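Long-range contacts in bacteriocin immunity protein (Pseudomonas aeruginosa, PDB 6W0V), which binds the nuclease domain of the DNase bacteriocin pyocin S8 and, as a cognate immunity protein, probably protects the producing cell from it: residues L15-F20 with D59-V64; N39-P44 with K66-W71; V32-I37 with D45-I50. The protein carries 1 engineered substitution. All coordinates share one frame; numbering follows the deposited sequence.

The chain folds into four helices joined by loops, and the three contacts tie them into one bundle. Starting from the N terminus, helix 9-21 is the first to be used: in interaction 1 its residues 15-20 pair with 59-64, closing the longest loop by bringing the start of helix 61-74 against it. Within that loop lies interaction 3, where helix 27-41 meets the turn and short helix at 45-50 only eight residues further on. Interaction 2 starts at the end of helix 27-41 and closes on 66-71, so it crosses both others along the chain. Leu19 and Ile16 touch Ile37, and Ile68 touches Ile16 and Ile37, joining all three contacts in the interior.

Interaction 1: residues L15-F20 with D59-V64; sequences LISELF and DSPEGV
The N-terminal turn of helix 61-74 packs here against helix 9-21 in the helical bundle of the colicin/pyocin immunity family. Ser60 is the N-cap: its OG accepts from Gly63 N at 3.1 Å and also bonds to Glu58. Pro61, in the first turn, lies over one face of the Phe20 ring in a CH-pi contact, its CD 3.7 Å from the ring centroid and 13° off the normal. The Ser60-Pro61 peptide continues across the same face, with Phe20 CZ 3.3 Å from Ser60 C. At the ring edge sit Val64 CG2, 3.8 Å from Phe20 CZ, and Asp59 OD1, 3.4 Å from Phe20 CE2. One turn earlier, Ile16 has CG2 anti to its backbone N; this methyl wedges between Pro61 and Val64, 3.5 Å from Val64 CB and a tight 3.3 Å from Pro61 CA. Ser17 completes the seam with its CA 3.6 Å from Pro61 CB. Asp59 OD2 accepts from the backbone N of Lys68 of the pyocin S8 chain. The join is largely apolar, tight at Ile16 CG2, with a peptide group against the ring face; Asp59 OD1 faces the positive ring edge, probably a mildly favourable electrostatic contact at the interface with pyocin S8.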
# COMPACT_ATOMS: atom_id res chain seq x y z
N LEU B 15 -7.75 -9.85 13.05
CA LEU B 15 -7.31 -8.54 12.50
C LEU B 15 -6.41 -8.81 11.30
O LEU B 15 -6.63 -8.22 10.23
CB LEU B 15 -6.53 -7.72 13.52
CG LEU B 15 -7.33 -7.03 14.61
CD1 LEU B 15 -6.39 -6.34 15.58
CD2 LEU B 15 -8.31 -6.03 14.01
N ILE B 16 -5.40 -9.64 11.49
CA ILE B 16 -4.40 -9.91 10.43
C ILE B 16 -5.15 -10.51 9.24
O ILE B 16 -4.87 -10.11 8.11
CB ILE B 16 -3.30 -10.85 10.93
CG1 ILE B 16 -2.55 -10.25 12.11
CG2 ILE B 16 -2.38 -11.20 9.78
CD1 ILE B 16 -1.72 -11.26 12.87
N SER B 17 -6.01 -11.48 9.52
CA SER B 17 -6.77 -12.21 8.49
C SER B 17 -7.54 -11.20 7.64
O SER B 17 -7.55 -11.36 6.42
CB SER B 17 -7.68 -13.21 9.10
OG SER B 17 -8.40 -13.89 8.08
N GLU B 18 -8.13 -10.19 8.27
CA GLU B 18 -8.89 -9.14 7.56
C GLU B 18 -8.04 -8.59 6.42
O GLU B 18 -8.57 -8.43 5.33
CB GLU B 18 -9.28 -8.00 8.50
CG GLU B 18 -10.32 -8.40 9.52
CD GLU B 18 -10.87 -7.24 10.32
OE1 GLU B 18 -11.19 -6.21 9.71
OE2 GLU B 18 -10.98 -7.37 11.54
N LEU B 19 -6.77 -8.31 6.67
CA LEU B 19 -5.90 -7.68 5.64
C LEU B 19 -5.77 -8.60 4.43
O LEU B 19 -5.63 -8.08 3.32
CB LEU B 19 -4.55 -7.34 6.25
CG LEU B 19 -4.61 -6.35 7.41
CD1 LEU B 19 -3.22 -6.07 7.94
CD2 LEU B 19 -5.29 -5.06 6.98
N PHE B 20 -5.79 -9.91 4.61
CA PHE B 20 -5.65 -10.86 3.48
C PHE B 20 -7.01 -11.09 2.82
O PHE B 20 -7.02 -11.34 1.61
CB PHE B 20 -5.08 -12.19 3.96
CG PHE B 20 -3.64 -12.09 4.37
CD1 PHE B 20 -3.29 -11.61 5.62
CD2 PHE B 20 -2.63 -12.46 3.49
CE1 PHE B 20 -1.96 -11.51 5.99
CE2 PHE B 20 -1.31 -12.36 3.87
CZ PHE B 20 -0.97 -11.89 5.11
N ASP B 59 3.54 -15.65 3.38
CA ASP B 59 2.68 -14.49 3.11
C ASP B 59 1.24 -14.90 3.46
O ASP B 59 0.51 -15.28 2.56
CB ASP B 59 2.86 -14.07 1.67
CG ASP B 59 2.16 -12.78 1.39
OD1 ASP B 59 1.71 -12.15 2.37
OD2 ASP B 59 2.08 -12.44 0.23
N SER B 60 0.89 -14.89 4.75
CA SER B 60 -0.43 -15.34 5.24
C SER B 60 -0.71 -14.76 6.62
O SER B 60 0.22 -14.27 7.25
CB SER B 60 -0.50 -16.84 5.24
OG SER B 60 0.45 -17.38 6.14
N PRO B 61 -1.98 -14.76 7.10
CA PRO B 61 -2.31 -14.26 8.43
C PRO B 61 -1.50 -15.09 9.43
O PRO B 61 -0.96 -14.53 10.34
CB PRO B 61 -3.85 -14.34 8.54
CG PRO B 61 -4.29 -15.22 7.38
CD PRO B 61 -3.18 -15.16 6.35
N GLU B 62 -1.32 -16.37 9.15
CA GLU B 62 -0.55 -17.26 10.05
C GLU B 62 0.92 -16.82 10.08
O GLU B 62 1.48 -16.77 11.17
CB GLU B 62 -0.67 -18.71 9.63
CG GLU B 62 -2.08 -19.23 9.77
CD GLU B 62 -2.97 -18.98 8.58
OE1 GLU B 62 -4.15 -19.38 8.65
OE2 GLU B 62 -2.49 -18.40 7.58
N GLY B 63 1.50 -16.50 8.92
CA GLY B 63 2.91 -16.05 8.84
C GLY B 63 3.07 -14.76 9.59
O GLY B 63 4.00 -14.59 10.35
N VAL B 64 2.16 -13.83 9.37
CA VAL B 64 2.24 -12.53 10.07
C VAL B 64 2.17 -12.80 11.57
O VAL B 64 2.97 -12.25 12.30
CB VAL B 64 1.11 -11.58 9.65
CG1 VAL B 64 1.11 -10.34 10.52
CG2 VAL B 64 1.18 -11.24 8.17

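Interaction 2: residues N39-P44 with K66-W71; sequences NAAQHP and KRIKEW
Apolar packing joins Ala41, in the last turn of helix 27-41, to Ile68 on helix 61-74: Ala41 CB lies 3.7 Å from Ile68 CG1 and equally close to CG2. The contact thus ties the C-terminal end of helix 27-41 and the loop after it to helix 61-74 in the helical immunity-protein fold. Beyond the helix end the chain turns at Gln42, whose positive phi (56°) carries it across the indole of Trp71. Among the aromatic contacts, Pro44 lays CD over the centre of the Trp71 six-membered ring, a CH-pi contact 3.5 Å from the centroid. Trp71 CG is anti to the backbone N (chi1 -166°), which turns the indole toward this loop. His43 crosses the five-membered ring obliquely, centroids 4.4 Å apart and planes at 48°, with His43 CD2 3.4 Å from Trp71 CB. Two waters supply the polar links. One donates to both Ala41 O, at 2.8 Å, and Ile68 O, at 3.1 Å; the other lies in the imidazole plane, 2.9 Å from His43 NE2, and donates to Arg67 O. Bonds at both nitrogens, one through a water, probably hold the imidazole's rotation, and ND1 accepting from Asp45 N is consistent with a neutral ring.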
# COMPACT_ATOMS: atom_id res chain seq x y z
N ASN B 39 0.98 -1.53 15.65
CA ASN B 39 1.26 -0.77 16.89
C ASN B 39 1.35 -1.77 18.04
O ASN B 39 2.26 -1.64 18.88
CB ASN B 39 0.22 0.31 17.16
CG ASN B 39 0.29 1.41 16.13
OD1 ASN B 39 1.30 1.54 15.44
ND2 ASN B 39 -0.77 2.19 16.03
N ALA B 40 0.46 -2.76 18.06
CA ALA B 40 0.46 -3.82 19.10
C ALA B 40 1.74 -4.64 18.94
O ALA B 40 2.37 -4.94 19.96
CB ALA B 40 -0.75 -4.68 18.96
N ALA B 41 2.07 -5.02 17.71
CA ALA B 41 3.13 -6.02 17.46
C ALA B 41 4.45 -5.54 18.06
O ALA B 41 5.20 -6.36 18.58
CB ALA B 41 3.28 -6.30 16.00
N GLN B 42 4.75 -4.25 17.93
CA GLN B 42 6.06 -3.66 18.29
C GLN B 42 7.17 -4.39 17.56
O GLN B 42 8.28 -4.49 18.08
CB GLN B 42 6.30 -3.73 19.79
CG GLN B 42 5.28 -2.95 20.58
CD GLN B 42 5.50 -3.24 22.03
OE1 GLN B 42 5.04 -4.25 22.53
NE2 GLN B 42 6.25 -2.38 22.69
N HIS B 43 6.86 -4.87 16.37
CA HIS B 43 7.87 -5.50 15.51
C HIS B 43 8.68 -4.37 14.91
O HIS B 43 8.10 -3.41 14.40
CB HIS B 43 7.24 -6.36 14.45
CG HIS B 43 8.24 -7.26 13.85
ND1 HIS B 43 9.28 -6.80 13.09
CD2 HIS B 43 8.42 -8.59 13.99
CE1 HIS B 43 10.04 -7.82 12.74
NE2 HIS B 43 9.53 -8.93 13.28
N PRO B 44 10.02 -4.44 14.93
CA PRO B 44 10.85 -3.38 14.36
C PRO B 44 10.55 -3.14 12.87
O PRO B 44 10.80 -2.07 12.40
CB PRO B 44 12.30 -3.87 14.52
CG PRO B 44 12.17 -5.33 14.88
CD PRO B 44 10.82 -5.50 15.54
N LYS B 66 2.81 -15.49 13.23
CA LYS B 66 4.07 -16.14 13.64
C LYS B 66 5.18 -15.09 13.76
O LYS B 66 5.89 -15.07 14.75
CB LYS B 66 4.51 -17.18 12.61
CG LYS B 66 5.74 -17.96 13.05
CD LYS B 66 6.34 -18.82 11.98
CE LYS B 66 7.34 -18.08 11.13
NZ LYS B 66 8.16 -19.00 10.30
N ARG B 67 5.34 -14.24 12.76
CA ARG B 67 6.46 -13.28 12.78
C ARG B 67 6.30 -12.37 14.00
O ARG B 67 7.31 -12.05 14.65
CB ARG B 67 6.51 -12.52 11.46
CG ARG B 67 6.96 -13.42 10.32
CD ARG B 67 7.25 -12.60 9.09
NE ARG B 67 6.08 -12.08 8.43
CZ ARG B 67 5.27 -12.77 7.63
NH1 ARG B 67 5.47 -14.06 7.43
NH2 ARG B 67 4.27 -12.18 7.02
N ILE B 68 5.07 -12.00 14.33
CA ILE B 68 4.80 -11.11 15.48
C ILE B 68 5.08 -11.87 16.76
O ILE B 68 5.79 -11.35 17.61
CB ILE B 68 3.36 -10.59 15.43
CG1 ILE B 68 3.22 -9.62 14.26
CG2 ILE B 68 2.97 -9.96 16.75
CD1 ILE B 68 1.82 -9.18 13.99
N LYS B 69 4.54 -13.07 16.85
CA LYS B 69 4.68 -13.86 18.09
C LYS B 69 6.15 -14.20 18.30
O LYS B 69 6.61 -14.11 19.42
CB LYS B 69 3.85 -15.11 17.96
CG LYS B 69 2.37 -14.87 18.13
CD LYS B 69 1.56 -16.07 17.79
CE LYS B 69 1.91 -17.27 18.64
NZ LYS B 69 1.07 -18.40 18.19
N GLU B 70 6.83 -14.62 17.24
CA GLU B 70 8.22 -15.09 17.40
C GLU B 70 9.06 -13.91 17.86
O GLU B 70 9.89 -14.06 18.75
CB GLU B 70 8.80 -15.64 16.11
CG GLU B 70 8.26 -17.00 15.81
CD GLU B 70 9.03 -17.68 14.71
OE1 GLU B 70 9.71 -16.97 13.94
OE2 GLU B 70 8.95 -18.89 14.63
N TRP B 71 8.85 -12.77 17.24
CA TRP B 71 9.68 -11.61 17.57
C TRP B 71 9.45 -11.22 19.03
O TRP B 71 10.42 -11.00 19.78
CB TRP B 71 9.39 -10.47 16.61
CG TRP B 71 10.49 -9.51 16.80
CD1 TRP B 71 11.76 -9.59 16.31
CD2 TRP B 71 10.49 -8.44 17.74
NE1 TRP B 71 12.53 -8.59 16.81
CE2 TRP B 71 11.77 -7.86 17.70
CE3 TRP B 71 9.50 -7.89 18.57
CZ2 TRP B 71 12.11 -6.77 18.48
CZ3 TRP B 71 9.84 -6.79 19.32
CH2 TRP B 71 11.13 -6.25 19.28
O HOH W 1 6.16 -8.40 16.91
O HOH W 2 9.56 -11.84 13.59

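Interaction 3: residues V32-I37 with D45-I50; sequences VVVYAI and DGTDII
Thr47 CG2 and Ile50 CD1 are the two methyls that reach helix 27-41. Thr47 CG2, anti to its own carbonyl carbon, comes obliquely to Val34 CG1 at 3.6 Å, and the same methyl lies 3.9 Å from Tyr35 OH. Ile50 extends CD1 across to Ile37, touching Ile37 CG2 at 3.8 Å; this methyl passes Val34 CG1 more loosely, at 4.5 Å. The packing is mostly carbon on carbon, with Val34 O and Tyr35 OH as the oxygens touched. Thr47 OG1 stands between its backbone N and carbonyl carbon (chi1 53°); the methyl packs on Val34 and Tyr35 while OG1 bonds to Gln87 OE1 of the pyocin S8 chain. In the four-helix fold of the colicin/pyocin immunity proteins, both sides of the contact continue into the core: Leu19 of helix 9-21 packs on Val34 and Ile37, Val64 of helix 61-74 on Ile50. A type II' beta turn from Asp45 to Asp48 presents Thr47 to the helix, with Gly46 at its second position taking positive phi (49°). Asp48 N closes the turn on Asp45 O at 2.9 Å, and Ile50 N bonds back to Thr47 O. Further out, Phe81 of the pyocin S8 chain packs on Val34, Tyr35 and Thr47, while Asp48 OD1 accepts from Lys84 N of that chain.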
# COMPACT_ATOMS: atom_id res chain seq x y z
N VAL B 32 -6.80 1.32 10.14
CA VAL B 32 -7.18 1.06 11.55
C VAL B 32 -6.70 -0.35 11.86
O VAL B 32 -6.10 -0.53 12.91
CB VAL B 32 -8.69 1.21 11.79
CG1 VAL B 32 -9.10 0.66 13.14
CG2 VAL B 32 -9.12 2.66 11.65
N VAL B 33 -6.96 -1.29 10.96
CA VAL B 33 -6.61 -2.72 11.20
C VAL B 33 -5.09 -2.83 11.15
O VAL B 33 -4.49 -3.39 12.06
CB VAL B 33 -7.30 -3.63 10.17
CG1 VAL B 33 -6.80 -5.05 10.27
CG2 VAL B 33 -8.81 -3.57 10.34
N VAL B 34 -4.48 -2.31 10.11
CA VAL B 34 -3.01 -2.43 9.94
C VAL B 34 -2.35 -1.92 11.21
O VAL B 34 -1.49 -2.60 11.75
CB VAL B 34 -2.51 -1.66 8.71
CG1 VAL B 34 -0.99 -1.52 8.74
CG2 VAL B 34 -2.99 -2.32 7.43
N TYR B 35 -2.73 -0.74 11.66
CA TYR B 35 -2.03 -0.10 12.80
C TYR B 35 -2.44 -0.75 14.11
O TYR B 35 -1.60 -0.76 15.00
CB TYR B 35 -2.20 1.41 12.75
CG TYR B 35 -1.19 1.89 11.75
CD1 TYR B 35 0.15 1.95 12.10
CD2 TYR B 35 -1.53 2.03 10.42
CE1 TYR B 35 1.11 2.28 11.17
CE2 TYR B 35 -0.58 2.39 9.48
CZ TYR B 35 0.74 2.52 9.85
OH TYR B 35 1.70 2.85 8.94
N ALA B 36 -3.64 -1.30 14.20
CA ALA B 36 -4.03 -2.07 15.40
C ALA B 36 -2.99 -3.18 15.52
O ALA B 36 -2.46 -3.42 16.62
CB ALA B 36 -5.43 -2.60 15.31
N ILE B 37 -2.68 -3.80 14.39
CA ILE B 37 -1.73 -4.95 14.37
C ILE B 37 -0.33 -4.43 14.65
O ILE B 37 0.33 -4.93 15.55
CB ILE B 37 -1.78 -5.68 13.02
CG1 ILE B 37 -3.15 -6.31 12.81
CG2 ILE B 37 -0.64 -6.69 12.94
CD1 ILE B 37 -3.42 -6.66 11.41
N ASP B 45 10.02 -4.15 12.18
CA ASP B 45 9.79 -4.09 10.72
C ASP B 45 8.41 -3.50 10.46
O ASP B 45 8.09 -3.26 9.29
CB ASP B 45 10.00 -5.46 10.07
CG ASP B 45 11.45 -5.88 10.13
OD1 ASP B 45 12.33 -5.00 10.31
OD2 ASP B 45 11.71 -7.08 9.99
N GLY B 46 7.66 -3.23 11.52
CA GLY B 46 6.36 -2.54 11.40
C GLY B 46 5.51 -3.19 10.32
O GLY B 46 5.37 -4.41 10.28
N THR B 47 5.00 -2.41 9.39
CA THR B 47 4.03 -2.92 8.41
C THR B 47 4.68 -3.96 7.50
O THR B 47 3.94 -4.71 6.88
CB THR B 47 3.45 -1.77 7.60
OG1 THR B 47 4.54 -1.03 7.05
CG2 THR B 47 2.57 -0.87 8.43
N ASP B 48 6.01 -3.99 7.42
CA ASP B 48 6.70 -4.94 6.52
C ASP B 48 6.31 -6.35 6.91
O ASP B 48 6.25 -7.20 6.05
CB ASP B 48 8.21 -4.82 6.60
CG ASP B 48 8.74 -3.57 5.95
OD1 ASP B 48 7.90 -2.76 5.49
OD2 ASP B 48 9.95 -3.42 5.91
N ILE B 49 6.06 -6.57 8.20
CA ILE B 49 5.78 -7.92 8.72
C ILE B 49 4.49 -8.43 8.07
O ILE B 49 4.33 -9.64 7.92
CB ILE B 49 5.74 -7.86 10.26
CG1 ILE B 49 6.33 -9.13 10.87
CG2 ILE B 49 4.35 -7.52 10.76
CD1 ILE B 49 7.82 -9.24 10.65
N ILE B 50 3.61 -7.52 7.64
CA ILE B 50 2.35 -7.87 6.94
C ILE B 50 2.59 -7.78 5.43
O ILE B 50 2.25 -8.72 4.71
CB ILE B 50 1.22 -6.92 7.35
CG1 ILE B 50 1.00 -6.94 8.86
CG2 ILE B 50 -0.04 -7.24 6.57
CD1 ILE B 50 0.22 -5.76 9.37